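Local coordinates for TarM (PDB 4X7R), which belongs to the GT-B clan of glycosyltransferases and holds uridine-5'-diphosphate and (2S)-2,3-dihydroxypropyl 2-acetamido-2-deoxy-alpha-D-glucopyranoside in the model, at residues S398-Q401 and Y402-Q405; F431-D434 and N435-G438. The protein carries 1 engineered substitution. One frame throughout, in Å; residues are numbered along the deposited sequence.

Interaction 1: S398-Q401 and Y402-Q405; sequences STSQ and YEGQ. With 3YW ((2S)-2,3-dihydroxypropyl 2-acetamido-2-deoxy-alpha-D-glucopyranoside), chain F.
Glu-403 is met directly by Ser-400 and, through a water, by Ser-398. Ser-398 ends strand 395-398. Ser-398 OG lies 3.1 Å from that water, which donates to Glu-403 OE2. Two residues on, Ser-400 OG gives a short hydrogen bond to Glu-403 OE2, 2.6 Å long. It comes in on the anti side of the oxygen, 32° out of the carboxylate plane. Lys-331 makes a salt bridge to the same oxygen, so OE2 has three partners and the carboxylate is firmly set. This is the loop after a central strand of the C-terminal Rossmann-like domain of a GT-B fold, and it lines the 3YW pocket. Glu-403 OE1 accepts a bond from 3YW O3 at 2.7 Å. The backbone N-H groups of Gly-404 and Gln-405 both donate to that oxygen, each N 3.0 Å from 3YW O3. Gln-401 comes next. Gln-401 CB makes a CH-pi contact 4.0 Å from the centroid of the Tyr-402 ring, over the face. Tyr-402 has CG beside its backbone N (chi1 -44°), which lays the ring back against Gln-401. Gln-401 OE1 bonds to Asn-443, and Tyr-402 OH to Phe-256 N.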
ATOM      1  N   SER A 398     -17.162  -4.965 -10.874  1.00 47.16           N
ATOM      2  CA  SER A 398     -16.557  -5.413  -9.621  1.00 44.61           C
ATOM      3  C   SER A 398     -17.027  -6.817  -9.286  1.00 49.16           C
ATOM      4  O   SER A 398     -18.223  -7.035  -9.094  1.00 48.81           O
ATOM      5  CB  SER A 398     -16.872  -4.466  -8.470  1.00 45.84           C
ATOM      6  OG  SER A 398     -16.304  -4.983  -7.274  1.00 51.05           O
ATOM      7  N   THR A 399     -16.081  -7.768  -9.249  1.00 46.91           N
ATOM      8  CA  THR A 399     -16.324  -9.166  -8.875  1.00 48.03           C
ATOM      9  C   THR A 399     -15.750  -9.402  -7.476  1.00 49.87           C
ATOM     10  O   THR A 399     -15.773 -10.523  -6.987  1.00 50.83           O
ATOM     11  CB  THR A 399     -15.726 -10.159  -9.912  1.00 51.31           C
ATOM     12  OG1 THR A 399     -14.383  -9.773 -10.223  1.00 49.61           O
ATOM     13  CG2 THR A 399     -16.549 -10.247 -11.169  1.00 47.96           C
ATOM     14  N   SER A 400     -15.256  -8.342  -6.836  1.00 45.82           N
ATOM     15  CA  SER A 400     -14.647  -8.389  -5.500  1.00 45.30           C
ATOM     16  C   SER A 400     -15.575  -9.034  -4.473  1.00 50.94           C
ATOM     17  O   SER A 400     -16.784  -8.790  -4.494  1.00 49.21           O
ATOM     18  CB  SER A 400     -14.234  -6.997  -5.047  1.00 45.37           C
ATOM     19  OG  SER A 400     -13.463  -7.097  -3.863  1.00 54.00           O
ATOM     20  N   GLN A 401     -15.007  -9.882  -3.611  1.00 50.07           N
ATOM     21  CA  GLN A 401     -15.775 -10.594  -2.587  1.00 51.20           C
ATOM     22  C   GLN A 401     -15.713  -9.901  -1.236  1.00 50.80           C
ATOM     23  O   GLN A 401     -16.538 -10.200  -0.369  1.00 50.12           O
ATOM     24  CB  GLN A 401     -15.310 -12.061  -2.459  1.00 54.67           C
ATOM     25  CG  GLN A 401     -15.673 -12.940  -3.660  1.00 83.96           C
ATOM     26  CD  GLN A 401     -17.047 -13.544  -3.628  1.00109.44           C
ATOM     27  OE1 GLN A 401     -17.692 -13.658  -2.581  1.00108.53           O
ATOM     28  NE2 GLN A 401     -17.496 -14.020  -4.779  1.00104.15           N
ATOM     29  N   TYR A 402     -14.697  -9.045  -1.017  1.00 45.06           N
ATOM     30  CA  TYR A 402     -14.557  -8.350   0.261  1.00 43.96           C
ATOM     31  C   TYR A 402     -14.036  -6.922   0.049  1.00 47.98           C
ATOM     32  O   TYR A 402     -13.057  -6.724  -0.675  1.00 48.68           O
ATOM     33  CB  TYR A 402     -13.605  -9.105   1.230  1.00 45.70           C
ATOM     34  CG  TYR A 402     -13.810 -10.608   1.299  1.00 52.38           C
ATOM     35  CD1 TYR A 402     -14.718 -11.170   2.195  1.00 55.26           C
ATOM     36  CD2 TYR A 402     -13.095 -11.469   0.469  1.00 55.27           C
ATOM     37  CE1 TYR A 402     -14.914 -12.552   2.258  1.00 56.83           C
ATOM     38  CE2 TYR A 402     -13.302 -12.849   0.506  1.00 58.21           C
ATOM     39  CZ  TYR A 402     -14.204 -13.385   1.409  1.00 66.56           C
ATOM     40  OH  TYR A 402     -14.407 -14.741   1.443  1.00 72.09           O
ATOM     41  N   GLU A 403     -14.668  -5.939   0.703  1.00 40.58           N
ATOM     42  CA  GLU A 403     -14.228  -4.550   0.665  1.00 38.44           C
ATOM     43  C   GLU A 403     -14.530  -3.892   2.009  1.00 39.93           C
ATOM     44  O   GLU A 403     -15.407  -4.346   2.760  1.00 38.87           O
ATOM     45  CB  GLU A 403     -14.933  -3.737  -0.463  1.00 39.55           C
ATOM     46  CG  GLU A 403     -14.654  -4.135  -1.905  1.00 42.65           C
ATOM     47  CD  GLU A 403     -13.222  -3.956  -2.377  1.00 51.81           C
ATOM     48  OE1 GLU A 403     -12.474  -3.164  -1.760  1.00 42.81           O
ATOM     49  OE2 GLU A 403     -12.847  -4.621  -3.369  1.00 39.34           O
ATOM     50  N   GLY A 404     -13.839  -2.797   2.250  1.00 35.79           N
ATOM     51  CA  GLY A 404     -14.105  -1.887   3.347  1.00 35.13           C
ATOM     52  C   GLY A 404     -15.076  -0.853   2.822  1.00 37.31           C
ATOM     53  O   GLY A 404     -16.016  -0.449   3.515  1.00 36.63           O
ATOM     54  N   GLN A 405     -14.877  -0.448   1.560  1.00 33.31           N
ATOM     55  CA  GLN A 405     -15.750   0.530   0.872  1.00 32.97           C
ATOM     56  C   GLN A 405     -15.683   0.390  -0.654  1.00 37.54           C
ATOM     57  O   GLN A 405     -16.706   0.168  -1.278  1.00 36.13           O
ATOM     58  CB  GLN A 405     -15.432   1.977   1.309  1.00 32.27           C
ATOM     59  CG  GLN A 405     -16.448   2.984   0.792  1.00 35.52           C
ATOM     60  CD  GLN A 405     -16.282   4.357   1.397  1.00 42.69           C
ATOM     61  OE1 GLN A 405     -15.173   4.828   1.655  1.00 35.38           O
ATOM     62  NE2 GLN A 405     -17.399   5.037   1.616  1.00 35.19           N
TER
HETATM   63  O3A 3YW F 503      -5.083  -4.383   3.606  0.75 57.69           O
HETATM   64  C4A 3YW F 503      -6.466  -1.398   1.812  0.75 53.29           C
HETATM   65  C5A 3YW F 503      -6.105  -2.839   2.076  0.75 54.48           C
HETATM   66  O5  3YW F 503      -8.903   0.478   1.888  0.75 49.54           O
HETATM   67  C6A 3YW F 503      -5.483  -3.032   3.437  0.75 55.48           C
HETATM   68  C5  3YW F 503      -9.630   1.247   0.921  0.75 42.66           C
HETATM   69  C6  3YW F 503      -9.527   2.690   1.355  0.75 38.95           C
HETATM   70  C4  3YW F 503     -11.055   0.704   0.841  0.75 41.85           C
HETATM   71  O6  3YW F 503     -10.058   2.893   2.656  0.75 36.01           O
HETATM   72  C3  3YW F 503     -10.997  -0.710   0.273  0.75 44.50           C
HETATM   73  O4  3YW F 503     -11.842   1.517  -0.023  0.75 37.23           O
HETATM   74  O3  3YW F 503     -12.295  -1.299   0.191  0.75 39.03           O
HETATM   75  O7  3YW F 503     -10.839  -4.213   1.623  0.75 55.73           O
HETATM   76  C7  3YW F 503     -10.182  -4.003   0.608  0.75 54.03           C
HETATM   77  C8  3YW F 503      -9.868  -5.091  -0.375  0.75 53.39           C
HETATM   78  N2  3YW F 503      -9.713  -2.791   0.307  0.75 51.74           N
HETATM   79  C2  3YW F 503     -10.042  -1.598   1.070  0.75 48.39           C
HETATM   80  C1  3YW F 503      -8.767  -0.908   1.588  0.75 51.40           C
HETATM   81  O1  3YW F 503      -7.577  -1.235   0.928  0.75 51.03           O
HETATM   82  O2  3YW F 503      -5.200  -3.281   1.064  0.75 55.13           O
HETATM   83  O   HOH W   1     -13.882  -3.297  -6.202  1.00 58.93           O
HETATM   84  O   HOH W   2     -15.677 -15.791  -1.343  1.00 68.63           O

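Interaction 2: F431-D434 and N435-G438; sequences FIED and NKNG
Asn-437 holds its CG between its own backbone N and carbonyl carbon (chi1 70°), and this turns the amide back onto Phe-431 and Glu-433. Lys-436 has a fully extended chain. It lies side by side with Glu-433, the two side chains pointing the same way. The Asn-437 amide grips the backbone with both ends. Asn-437 ND2 donates to Phe-431 O at 3.2 Å, in the carbonyl plane. Asn-437 OD1 accepts from Glu-433 N at 2.8 Å. That N-H comes from above the amide plane, 41° out of it, and so misses the lone pairs. Two bonds from one side chain fix the rotation of the amide. Asn-437 N closes the loop from the other direction, bonding to Glu-433 O at 3.0 Å. Lys-436 N reaches Glu-433 O at 2.9 Å, so this oxygen carries two donors. The Lys-436 bond closes a type II beta turn over residues 433-436, with Asn-435 in the left-handed conformation at its third position. Glu-433 OE1 and Lys-436 NZ form a long, weak salt bridge of 3.4 Å. A water donates to Glu-433 OE1 at 2.7 Å and accepts from Asn-437 ND2, tying the carboxylate to the amide. Ile-432 packs its CG2 against Gly-438. The turn leads from helix 428-431 into strand 438-441, one of the two outermost strands of the six-stranded parallel sheet. Asp-434 OD1 accepts from Leu-440 N of that strand. Ile-432 lies on Val-419 and Ala-421 of strand 419-422. Phe-431 packs on Met-409, Ile-410 and Met-413 of helix 407-414 and on Ile-474 of helix 460-477.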
ATOM      1  N   PHE A 431     -23.700   2.882  -2.053  1.00 38.03           N
ATOM      2  CA  PHE A 431     -23.727   3.889  -3.118  1.00 37.44           C
ATOM      3  C   PHE A 431     -24.373   3.481  -4.430  1.00 42.13           C
ATOM      4  O   PHE A 431     -24.801   4.351  -5.181  1.00 41.37           O
ATOM      5  CB  PHE A 431     -22.329   4.506  -3.302  1.00 38.00           C
ATOM      6  CG  PHE A 431     -21.206   3.502  -3.367  1.00 37.69           C
ATOM      7  CD1 PHE A 431     -20.962   2.782  -4.532  1.00 39.00           C
ATOM      8  CD2 PHE A 431     -20.380   3.288  -2.269  1.00 37.42           C
ATOM      9  CE1 PHE A 431     -19.934   1.845  -4.588  1.00 40.24           C
ATOM     10  CE2 PHE A 431     -19.364   2.340  -2.321  1.00 40.49           C
ATOM     11  CZ  PHE A 431     -19.141   1.624  -3.484  1.00 38.89           C
ATOM     12  N   ILE A 432     -24.460   2.172  -4.714  1.00 40.71           N
ATOM     13  CA  ILE A 432     -25.118   1.739  -5.945  1.00 41.75           C
ATOM     14  C   ILE A 432     -26.616   1.631  -5.663  1.00 48.37           C
ATOM     15  O   ILE A 432     -26.996   0.992  -4.684  1.00 49.48           O
ATOM     16  CB  ILE A 432     -24.523   0.428  -6.555  1.00 44.45           C
ATOM     17  CG1 ILE A 432     -23.007   0.584  -6.881  1.00 44.05           C
ATOM     18  CG2 ILE A 432     -25.341  -0.042  -7.790  1.00 44.61           C
ATOM     19  CD1 ILE A 432     -22.298  -0.733  -7.257  1.00 48.54           C
ATOM     20  N   GLU A 433     -27.456   2.267  -6.514  1.00 45.55           N
ATOM     21  CA  GLU A 433     -28.913   2.203  -6.435  1.00 45.95           C
ATOM     22  C   GLU A 433     -29.306   1.356  -7.632  1.00 50.86           C
ATOM     23  O   GLU A 433     -29.231   1.819  -8.779  1.00 52.37           O
ATOM     24  CB  GLU A 433     -29.551   3.603  -6.472  1.00 47.63           C
ATOM     25  CG  GLU A 433     -29.197   4.437  -5.243  1.00 65.58           C
ATOM     26  CD  GLU A 433     -29.987   5.711  -4.992  1.00 99.21           C
ATOM     27  OE1 GLU A 433     -30.307   6.426  -5.969  1.00 99.75           O
ATOM     28  OE2 GLU A 433     -30.225   6.027  -3.803  1.00 95.83           O
ATOM     29  N   ASP A 434     -29.567   0.068  -7.367  1.00 46.53           N
ATOM     30  CA  ASP A 434     -29.874  -0.946  -8.367  1.00 48.24           C
ATOM     31  C   ASP A 434     -30.905  -0.483  -9.357  1.00 54.12           C
ATOM     32  O   ASP A 434     -31.954   0.011  -8.954  1.00 54.26           O
ATOM     33  CB  ASP A 434     -30.318  -2.278  -7.729  1.00 49.40           C
ATOM     34  CG  ASP A 434     -30.514  -3.370  -8.760  1.00 58.18           C
ATOM     35  OD1 ASP A 434     -29.505  -3.883  -9.276  1.00 59.94           O
ATOM     36  OD2 ASP A 434     -31.675  -3.666  -9.097  1.00 68.91           O
ATOM     37  N   ASN A 435     -30.569  -0.606 -10.659  1.00 51.80           N
ATOM     38  CA  ASN A 435     -31.395  -0.236 -11.806  1.00 52.41           C
ATOM     39  C   ASN A 435     -31.669   1.287 -11.885  1.00 56.45           C
ATOM     40  O   ASN A 435     -32.547   1.718 -12.630  1.00 58.24           O
ATOM     41  CB  ASN A 435     -32.673  -1.094 -11.835  1.00 52.96           C
ATOM     42  CG  ASN A 435     -33.354  -1.205 -13.165  1.00 71.39           C
ATOM     43  OD1 ASN A 435     -32.720  -1.237 -14.229  1.00 66.07           O
ATOM     44  ND2 ASN A 435     -34.671  -1.289 -13.114  1.00 60.54           N
ATOM     45  N   LYS A 436     -30.874   2.104 -11.162  1.00 50.66           N
ATOM     46  CA  LYS A 436     -31.006   3.565 -11.179  1.00 49.51           C
ATOM     47  C   LYS A 436     -29.663   4.228 -11.521  1.00 53.57           C
ATOM     48  O   LYS A 436     -29.625   5.106 -12.376  1.00 53.51           O
ATOM     49  CB  LYS A 436     -31.599   4.093  -9.859  1.00 50.44           C
ATOM     50  CG  LYS A 436     -31.714   5.616  -9.806  1.00 68.29           C
ATOM     51  CD  LYS A 436     -32.409   6.109  -8.551  1.00 80.56           C
ATOM     52  CE  LYS A 436     -32.409   7.616  -8.467  1.00 87.98           C
ATOM     53  NZ  LYS A 436     -33.044   8.085  -7.207  1.00 96.62           N
ATOM     54  N   ASN A 437     -28.557   3.781 -10.897  1.00 49.59           N
ATOM     55  CA  ASN A 437     -27.237   4.345 -11.185  1.00 49.10           C
ATOM     56  C   ASN A 437     -26.181   3.258 -11.473  1.00 53.69           C
ATOM     57  O   ASN A 437     -24.997   3.551 -11.640  1.00 51.60           O
ATOM     58  CB  ASN A 437     -26.823   5.298 -10.060  1.00 46.43           C
ATOM     59  CG  ASN A 437     -26.489   4.649  -8.742  1.00 57.30           C
ATOM     60  OD1 ASN A 437     -26.111   3.480  -8.671  1.00 47.56           O
ATOM     61  ND2 ASN A 437     -26.499   5.437  -7.677  1.00 52.04           N
ATOM     62  N   GLY A 438     -26.653   2.016 -11.541  1.00 52.53           N
ATOM     63  CA  GLY A 438     -25.853   0.818 -11.778  1.00 52.64           C
ATOM     64  C   GLY A 438     -26.614  -0.431 -11.368  1.00 55.25           C
ATOM     65  O   GLY A 438     -27.834  -0.384 -11.152  1.00 51.86           O
TER
HETATM   66  O   HOH W   3     -28.537   7.311  -7.747  1.00 56.99           O

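How the interactions relate
Interaction 1 comes first along the chain and interaction 2 follows, with helix 407-414 and strand 419-422 between them. Both are loops at strands of the six-stranded parallel sheet of the C-terminal Rossmann-like domain. Residues 398-405 follow strand 395-398, and residues 431-438 lead into strand 438-441, two places further on in the sheet. Their centres are about 16 Å apart. They still touch by packing, Gln-405 O lying 3.6 Å from Phe-431 CE2, and helix 407-414 is packed by side chains of both. Interaction 1 binds 3YW directly. Interaction 2 stands further out, its Phe-431 side chain about 8 Å from 3YW and from UDP.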